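Local coordinates for cycloalternan-forming enzyme (Listeria monocytogenes serovar 1/2a, PDB 5F7U), which belongs to glycoside hydrolase family 31 and combines a TIM-barrel domain with several beta-rich domains, including a carbohydrate-binding module, at residues G637-A642 and V679-D684; A652-I657 and Q692-T697. The protein carries 1 engineered substitution. All blocks are in the same frame, centred on the assembly; numbering follows the deposited sequence.

Interaction 1 of 2, residues G637-A642 and V679-D684; sequences GDYPTA and VARTGD
Tyr639 lays one face of its ring against the aliphatic start of Arg681. The Arg681 CB sits 3.9 Å from the Tyr639 ring centroid, 19° off the ring normal, in a CH-pi contact. CG of Tyr639 is anti to its backbone N (chi1 -162°), which carries the ring toward helix 675-682. CD of Pro640 lies over the opposite face, so the ring is held between the two. The Arg681 chain bends at chi2 and chi3 and brings its guanidinium back over CB of Tyr639, with Arg681 NH2 3.6 Å from Tyr639 CB. Ring and guanidinium planes are tilted by 41°, so this is no parallel stack. At the guanidinium edge, Arg681 NH2 donates to a water oxygen 2.8 Å away; the same water accepts a weak bond from Tyr639 N. Arg681 NH1 bonds to Ser670 O and forms a salt bridge with Glu671, and Tyr639 OH bonds to the Glu672 carbonyl.

CG2 of Thr682 rests 3.7 Å from Pro640 O. Its OG1, hydrogen-bonded to Ala678 O, also accepts from Asp684 N at 3.1 Å, an ST turn starting at the last helical residue. Ala642 CB meets Asp684 OD2 at 3.5 Å, while Asp684 OD1 bonds to Thr686 OG1. In the TIM-barrel domain, the loop from strand 628-631 into helix 642-653 thus packs on the end of helix 675-682. The contact is mainly van der Waals and CH-pi packing, with a water bridge and the arginine charge probably balanced in part by Glu671.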
ATOM      1  N   GLY A 637       0.236  -3.845 -23.107  1.00 20.39           N
ATOM      2  CA  GLY A 637       0.098  -2.688 -23.965  1.00 21.96           C
ATOM      3  C   GLY A 637       1.361  -2.562 -24.774  1.00 23.31           C
ATOM      4  O   GLY A 637       2.263  -3.413 -24.676  1.00 25.75           O
ATOM      5  N   ASP A 638       1.456  -1.489 -25.543  1.00 23.03           N
ATOM      6  CA  ASP A 638       2.665  -1.223 -26.318  1.00 23.15           C
ATOM      7  C   ASP A 638       3.846  -1.091 -25.355  1.00 20.91           C
ATOM      8  O   ASP A 638       3.682  -0.630 -24.207  1.00 20.08           O
ATOM      9  CB  ASP A 638       2.497   0.038 -27.166  1.00 25.83           C
ATOM     10  CG  ASP A 638       1.499  -0.150 -28.322  1.00 28.25           C
ATOM     11  OD1 ASP A 638       1.285  -1.294 -28.791  1.00 29.93           O
ATOM     12  OD2 ASP A 638       0.949   0.871 -28.775  1.00 29.99           O
ATOM     13  N   TYR A 639       5.019  -1.525 -25.814  1.00 19.53           N
ATOM     14  CA  TYR A 639       6.188  -1.602 -24.944  1.00 17.91           C
ATOM     15  C   TYR A 639       6.480  -0.209 -24.387  1.00 17.21           C
ATOM     16  O   TYR A 639       6.354   0.786 -25.120  1.00 17.63           O
ATOM     17  CB  TYR A 639       7.402  -2.154 -25.717  1.00 17.82           C
ATOM     18  CG  TYR A 639       8.447  -2.641 -24.756  1.00 17.37           C
ATOM     19  CD1 TYR A 639       8.355  -3.923 -24.205  1.00 16.85           C
ATOM     20  CD2 TYR A 639       9.473  -1.802 -24.331  1.00 16.98           C
ATOM     21  CE1 TYR A 639       9.276  -4.362 -23.269  1.00 16.61           C
ATOM     22  CE2 TYR A 639      10.413  -2.237 -23.393  1.00 16.83           C
ATOM     23  CZ  TYR A 639      10.306  -3.517 -22.875  1.00 16.39           C
ATOM     24  OH  TYR A 639      11.218  -3.948 -21.935  1.00 15.85           O
ATOM     25  N   PRO A 640       6.856  -0.112 -23.084  1.00 16.22           N
ATOM     26  CA  PRO A 640       7.041   1.246 -22.533  1.00 15.81           C
ATOM     27  C   PRO A 640       8.112   2.014 -23.282  1.00 16.12           C
ATOM     28  O   PRO A 640       9.058   1.414 -23.818  1.00 16.85           O
ATOM     29  CB  PRO A 640       7.480   0.990 -21.082  1.00 15.26           C
ATOM     30  CG  PRO A 640       7.864  -0.458 -21.037  1.00 15.50           C
ATOM     31  CD  PRO A 640       6.971  -1.136 -22.043  1.00 15.47           C
ATOM     32  N   THR A 641       7.963   3.334 -23.335  1.00 16.07           N
ATOM     33  CA  THR A 641       9.032   4.162 -23.865  1.00 16.03           C
ATOM     34  C   THR A 641      10.203   4.102 -22.881  1.00 15.81           C
ATOM     35  O   THR A 641      10.022   3.737 -21.711  1.00 15.23           O
ATOM     36  CB  THR A 641       8.578   5.622 -23.985  1.00 16.11           C
ATOM     37  OG1 THR A 641       8.200   6.097 -22.686  1.00 15.38           O
ATOM     38  CG2 THR A 641       7.356   5.733 -24.908  1.00 16.39           C
ATOM     39  N   ALA A 642      11.382   4.510 -23.343  1.00 16.01           N
ATOM     40  CA  ALA A 642      12.563   4.553 -22.479  1.00 15.87           C
ATOM     41  C   ALA A 642      12.329   5.491 -21.305  1.00 15.85           C
ATOM     42  O   ALA A 642      12.734   5.194 -20.163  1.00 15.58           O
ATOM     43  CB  ALA A 642      13.789   4.974 -23.274  1.00 16.33           C
ATOM     44  N   VAL A 679      16.405  -2.152 -23.229  1.00 17.13           N
ATOM     45  CA  VAL A 679      17.459  -1.673 -24.132  1.00 18.12           C
ATOM     46  C   VAL A 679      17.197  -2.186 -25.562  1.00 18.99           C
ATOM     47  O   VAL A 679      17.209  -1.393 -26.523  1.00 19.52           O
ATOM     48  CB  VAL A 679      18.880  -2.068 -23.623  1.00 18.20           C
ATOM     49  CG1 VAL A 679      19.954  -1.842 -24.693  1.00 18.90           C
ATOM     50  CG2 VAL A 679      19.227  -1.274 -22.376  1.00 17.97           C
ATOM     51  N   ALA A 680      16.939  -3.490 -25.708  1.00 18.90           N
ATOM     52  CA  ALA A 680      16.715  -4.098 -27.031  1.00 19.65           C
ATOM     53  C   ALA A 680      15.500  -3.491 -27.757  1.00 19.83           C
ATOM     54  O   ALA A 680      15.620  -3.099 -28.925  1.00 20.55           O
ATOM     55  CB  ALA A 680      16.571  -5.613 -26.908  1.00 19.67           C
ATOM     56  N   ARG A 681      14.376  -3.360 -27.051  1.00 18.97           N
ATOM     57  CA  ARG A 681      13.115  -2.881 -27.628  1.00 19.21           C
ATOM     58  C   ARG A 681      13.096  -1.398 -27.971  1.00 19.79           C
ATOM     59  O   ARG A 681      12.545  -1.016 -29.006  1.00 19.99           O
ATOM     60  CB  ARG A 681      11.925  -3.207 -26.702  1.00 18.79           C
ATOM     61  CG  ARG A 681      11.587  -4.692 -26.591  1.00 18.61           C
ATOM     62  CD  ARG A 681      11.085  -5.292 -27.913  1.00 19.23           C
ATOM     63  NE  ARG A 681       9.915  -4.577 -28.458  1.00 19.13           N
ATOM     64  CZ  ARG A 681       8.642  -4.826 -28.164  1.00 18.95           C
ATOM     65  NH1 ARG A 681       8.306  -5.792 -27.326  1.00 18.69           N
ATOM     66  NH2 ARG A 681       7.680  -4.088 -28.714  1.00 19.33           N
ATOM     67  N   THR A 682      13.700  -0.570 -27.123  1.00 19.90           N
ATOM     68  CA  THR A 682      13.678   0.894 -27.319  1.00 20.39           C
ATOM     69  C   THR A 682      14.889   1.405 -28.091  1.00 21.55           C
ATOM     70  O   THR A 682      14.854   2.514 -28.615  1.00 22.44           O
ATOM     71  CB  THR A 682      13.675   1.668 -25.974  1.00 19.58           C
ATOM     72  OG1 THR A 682      14.892   1.396 -25.279  1.00 19.51           O
ATOM     73  CG2 THR A 682      12.506   1.286 -25.083  1.00 18.73           C
ATOM     74  N   GLY A 683      15.974   0.632 -28.110  1.00 21.91           N
ATOM     75  CA  GLY A 683      17.232   1.072 -28.710  1.00 22.61           C
ATOM     76  C   GLY A 683      18.014   2.024 -27.825  1.00 22.81           C
ATOM     77  O   GLY A 683      19.059   2.517 -28.236  1.00 23.88           O
ATOM     78  N   ASP A 684      17.522   2.293 -26.612  1.00 22.10           N
ATOM     79  CA  ASP A 684      18.172   3.236 -25.712  1.00 21.89           C
ATOM     80  C   ASP A 684      19.089   2.512 -24.736  1.00 21.70           C
ATOM     81  O   ASP A 684      18.628   2.015 -23.705  1.00 20.60           O
ATOM     82  CB  ASP A 684      17.135   4.089 -24.949  1.00 21.92           C
ATOM     83  CG  ASP A 684      17.778   5.221 -24.148  1.00 22.36           C
ATOM     84  OD1 ASP A 684      19.023   5.234 -23.952  1.00 22.06           O
ATOM     85  OD2 ASP A 684      17.018   6.130 -23.736  1.00 23.11           O
TER
HETATM   86  O   HOH W   1       5.032  -4.237 -27.816  1.00 29.87           O

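Interaction 2 of 2, residues A652-I657 and Q692-T697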
ATOM      1  N   ALA A 652      10.152   2.411  -8.576  1.00 13.53           N
ATOM      2  CA  ALA A 652      10.049   1.013  -8.136  1.00 13.10           C
ATOM      3  C   ALA A 652      11.160   0.638  -7.168  1.00 13.07           C
ATOM      4  O   ALA A 652      10.931  -0.104  -6.190  1.00 13.12           O
ATOM      5  CB  ALA A 652      10.051   0.064  -9.336  1.00 13.03           C
ATOM      6  N   ALA A 653      12.361   1.162  -7.425  1.00 12.82           N
ATOM      7  CA  ALA A 653      13.515   0.903  -6.563  1.00 13.08           C
ATOM      8  C   ALA A 653      13.319   1.552  -5.187  1.00 13.12           C
ATOM      9  O   ALA A 653      13.929   1.116  -4.212  1.00 13.14           O
ATOM     10  CB  ALA A 653      14.790   1.414  -7.225  1.00 13.41           C
ATOM     11  N   PHE A 654      12.433   2.551  -5.117  1.00 12.98           N
ATOM     12  CA  PHE A 654      12.066   3.229  -3.856  1.00 13.12           C
ATOM     13  C   PHE A 654      10.626   2.928  -3.439  1.00 12.90           C
ATOM     14  O   PHE A 654       9.929   3.810  -2.895  1.00 13.49           O
ATOM     15  CB  PHE A 654      12.305   4.759  -3.954  1.00 13.25           C
ATOM     16  CG  PHE A 654      13.748   5.151  -3.813  1.00 13.57           C
ATOM     17  CD1 PHE A 654      14.621   5.046  -4.895  1.00 13.71           C
ATOM     18  CD2 PHE A 654      14.264   5.580  -2.565  1.00 13.83           C
ATOM     19  CE1 PHE A 654      15.972   5.390  -4.773  1.00 14.29           C
ATOM     20  CE2 PHE A 654      15.608   5.937  -2.439  1.00 14.22           C
ATOM     21  CZ  PHE A 654      16.464   5.837  -3.546  1.00 14.42           C
ATOM     22  N   ALA A 655      10.171   1.699  -3.732  1.00 12.85           N
ATOM     23  CA  ALA A 655       8.846   1.261  -3.291  1.00 12.66           C
ATOM     24  C   ALA A 655       8.994  -0.007  -2.448  1.00 12.54           C
ATOM     25  O   ALA A 655      10.105  -0.553  -2.363  1.00 12.73           O
ATOM     26  CB  ALA A 655       7.916   1.059  -4.490  1.00 13.17           C
ATOM     27  N   PRO A 656       7.916  -0.443  -1.745  1.00 12.17           N
ATOM     28  CA  PRO A 656       8.109  -1.553  -0.791  1.00 12.17           C
ATOM     29  C   PRO A 656       8.641  -2.833  -1.450  1.00 12.40           C
ATOM     30  O   PRO A 656       9.573  -3.436  -0.920  1.00 12.77           O
ATOM     31  CB  PRO A 656       6.696  -1.771  -0.221  1.00 11.62           C
ATOM     32  CG  PRO A 656       6.060  -0.410  -0.325  1.00 11.74           C
ATOM     33  CD  PRO A 656       6.544   0.109  -1.661  1.00 11.76           C
ATOM     34  N   ILE A 657       8.090  -3.196  -2.608  1.00 12.43           N
ATOM     35  CA  ILE A 657       8.503  -4.397  -3.352  1.00 12.71           C
ATOM     36  C   ILE A 657       8.762  -4.000  -4.806  1.00 12.87           C
ATOM     37  O   ILE A 657       7.903  -3.380  -5.454  1.00 12.95           O
ATOM     38  CB  ILE A 657       7.428  -5.524  -3.309  1.00 12.57           C
ATOM     39  CG1 ILE A 657       7.004  -5.911  -1.871  1.00 12.89           C
ATOM     40  CG2 ILE A 657       7.856  -6.746  -4.140  1.00 12.79           C
ATOM     41  CD1 ILE A 657       8.082  -6.585  -1.018  1.00 13.32           C
ATOM     42  N   GLN A 692      20.628   0.011 -13.332  1.00 16.67           N
ATOM     43  CA  GLN A 692      21.671  -0.385 -12.382  1.00 17.46           C
ATOM     44  C   GLN A 692      21.815   0.621 -11.249  1.00 17.75           C
ATOM     45  O   GLN A 692      21.883   0.225 -10.079  1.00 17.53           O
ATOM     46  CB  GLN A 692      23.007  -0.550 -13.106  1.00 18.00           C
ATOM     47  CG  GLN A 692      23.069  -1.777 -14.004  1.00 18.35           C
ATOM     48  CD  GLN A 692      24.289  -1.770 -14.901  1.00 18.90           C
ATOM     49  OE1 GLN A 692      24.905  -0.729 -15.116  1.00 19.50           O
ATOM     50  NE2 GLN A 692      24.657  -2.944 -15.434  1.00 19.39           N
ATOM     51  N   LYS A 693      21.815   1.915 -11.572  1.00 18.13           N
ATOM     52  CA  LYS A 693      21.939   2.947 -10.533  1.00 18.62           C
ATOM     53  C   LYS A 693      20.854   2.751  -9.482  1.00 17.57           C
ATOM     54  O   LYS A 693      21.143   2.733  -8.290  1.00 17.24           O
ATOM     55  CB  LYS A 693      21.877   4.351 -11.121  1.00 20.07           C
ATOM     56  CG  LYS A 693      21.898   5.455 -10.059  1.00 22.01           C
ATOM     57  CD  LYS A 693      22.076   6.860 -10.635  1.00 24.12           C
ATOM     58  CE  LYS A 693      20.767   7.419 -11.190  1.00 25.12           C
ATOM     59  NZ  LYS A 693      20.823   8.903 -11.398  1.00 27.43           N
ATOM     60  N   TYR A 694      19.608   2.618  -9.930  1.00 15.72           N
ATOM     61  CA  TYR A 694      18.490   2.488  -8.995  1.00 15.17           C
ATOM     62  C   TYR A 694      18.451   1.154  -8.260  1.00 14.71           C
ATOM     63  O   TYR A 694      18.224   1.135  -7.052  1.00 14.22           O
ATOM     64  CB  TYR A 694      17.154   2.848  -9.671  1.00 15.41           C
ATOM     65  CG  TYR A 694      17.123   4.327  -9.862  1.00 15.89           C
ATOM     66  CD1 TYR A 694      16.998   5.176  -8.761  1.00 16.13           C
ATOM     67  CD2 TYR A 694      17.337   4.891 -11.117  1.00 16.78           C
ATOM     68  CE1 TYR A 694      17.059   6.554  -8.906  1.00 16.61           C
ATOM     69  CE2 TYR A 694      17.394   6.280 -11.280  1.00 17.09           C
ATOM     70  CZ  TYR A 694      17.255   7.095 -10.172  1.00 17.06           C
ATOM     71  OH  TYR A 694      17.317   8.468 -10.319  1.00 17.99           O
ATOM     72  N   LEU A 695      18.685   0.051  -8.971  1.00 14.72           N
ATOM     73  CA  LEU A 695      18.764  -1.239  -8.296  1.00 14.91           C
ATOM     74  C   LEU A 695      19.906  -1.268  -7.264  1.00 14.59           C
ATOM     75  O   LEU A 695      19.720  -1.757  -6.144  1.00 14.52           O
ATOM     76  CB  LEU A 695      18.907  -2.399  -9.281  1.00 15.66           C
ATOM     77  CG  LEU A 695      19.078  -3.792  -8.644  1.00 16.66           C
ATOM     78  CD1 LEU A 695      17.943  -4.146  -7.678  1.00 16.41           C
ATOM     79  CD2 LEU A 695      19.252  -4.858  -9.715  1.00 17.50           C
ATOM     80  N   TYR A 696      21.083  -0.762  -7.641  1.00 14.51           N
ATOM     81  CA  TYR A 696      22.210  -0.753  -6.688  1.00 14.54           C
ATOM     82  C   TYR A 696      21.916   0.152  -5.505  1.00 14.06           C
ATOM     83  O   TYR A 696      22.236  -0.195  -4.365  1.00 14.19           O
ATOM     84  CB  TYR A 696      23.541  -0.358  -7.341  1.00 14.91           C
ATOM     85  CG  TYR A 696      23.968  -1.189  -8.548  1.00 15.28           C
ATOM     86  CD1 TYR A 696      23.459  -2.482  -8.782  1.00 15.39           C
ATOM     87  CD2 TYR A 696      24.934  -0.689  -9.427  1.00 15.87           C
ATOM     88  CE1 TYR A 696      23.858  -3.227  -9.894  1.00 15.81           C
ATOM     89  CE2 TYR A 696      25.344  -1.419 -10.535  1.00 16.17           C
ATOM     90  CZ  TYR A 696      24.803  -2.680 -10.762  1.00 16.40           C
ATOM     91  OH  TYR A 696      25.224  -3.375 -11.866  1.00 17.06           O
ATOM     92  N   THR A 697      21.287   1.297  -5.766  1.00 13.97           N
ATOM     93  CA  THR A 697      20.861   2.175  -4.667  1.00 13.82           C
ATOM     94  C   THR A 697      19.940   1.437  -3.691  1.00 13.53           C
ATOM     95  O   THR A 697      20.117   1.540  -2.458  1.00 13.21           O
ATOM     96  CB  THR A 697      20.227   3.502  -5.171  1.00 13.80           C
ATOM     97  OG1 THR A 697      21.221   4.217  -5.912  1.00 14.54           O
ATOM     98  CG2 THR A 697      19.807   4.379  -4.002  1.00 13.73           C
TER
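Ala653 CB points toward helix 687-700 and meets Tyr694 twice. It lies 3.4 Å from Tyr694 O and 3.7 Å from Tyr694 CB. The small methyl group lets the two backbones come close, with Ala653 CA 5.8 Å from Tyr694 CA. Beside it, the Phe654 ring reaches across with its far end. Phe654 CE1 is 4.1 Å from Tyr694 CD1, an edge-to-edge meeting of two side chains that cross at about a right angle. Phe654 CZ touches Thr697 CG2 at 3.7 Å, from an oblique direction.

Thr697 is fixed by its own helix. Its OG1 donates to Lys693 O at 2.8 Å, from above the carbonyl plane, and that oxygen also accepts from Thr697 N. This leaves CG2, anti to the backbone N, to face Phe654. Tyr694 is held at its far end by a hydrogen bond from OH to Asp790 O. Leu792 touches the side chains of Phe654 and Tyr694. Arg698 bonds to the carbonyls of Ala653, Ala655 and Pro656. The buried contact joins the end of helix 642-653 to helix 687-700 against the TIM barrel, where Ala652 touches Trp630 of strand 628-631 and Leu695 touches Leu367 of strand 367-369.

In the fold
From the N terminus, the chain leaves barrel strand 628-631 and enters the loop 637-642, which leads into helix 642-653. That helix ends in 652-657, where the last barrel strand, 657-660, begins. The chain then returns through helix 675-682 to 679-684, closing a loop of 36 residues at interaction 1. Helix 687-700 follows, and its residues 692-697 close a second loop, of 34 residues, at interaction 2. The two loops cross, since their segments alternate. Their centres lie 19 Å apart, and their nearest atoms are about 9 Å apart without touching. Together they tie both ends of helix 642-653 to the two successive helices after the last barrel strand.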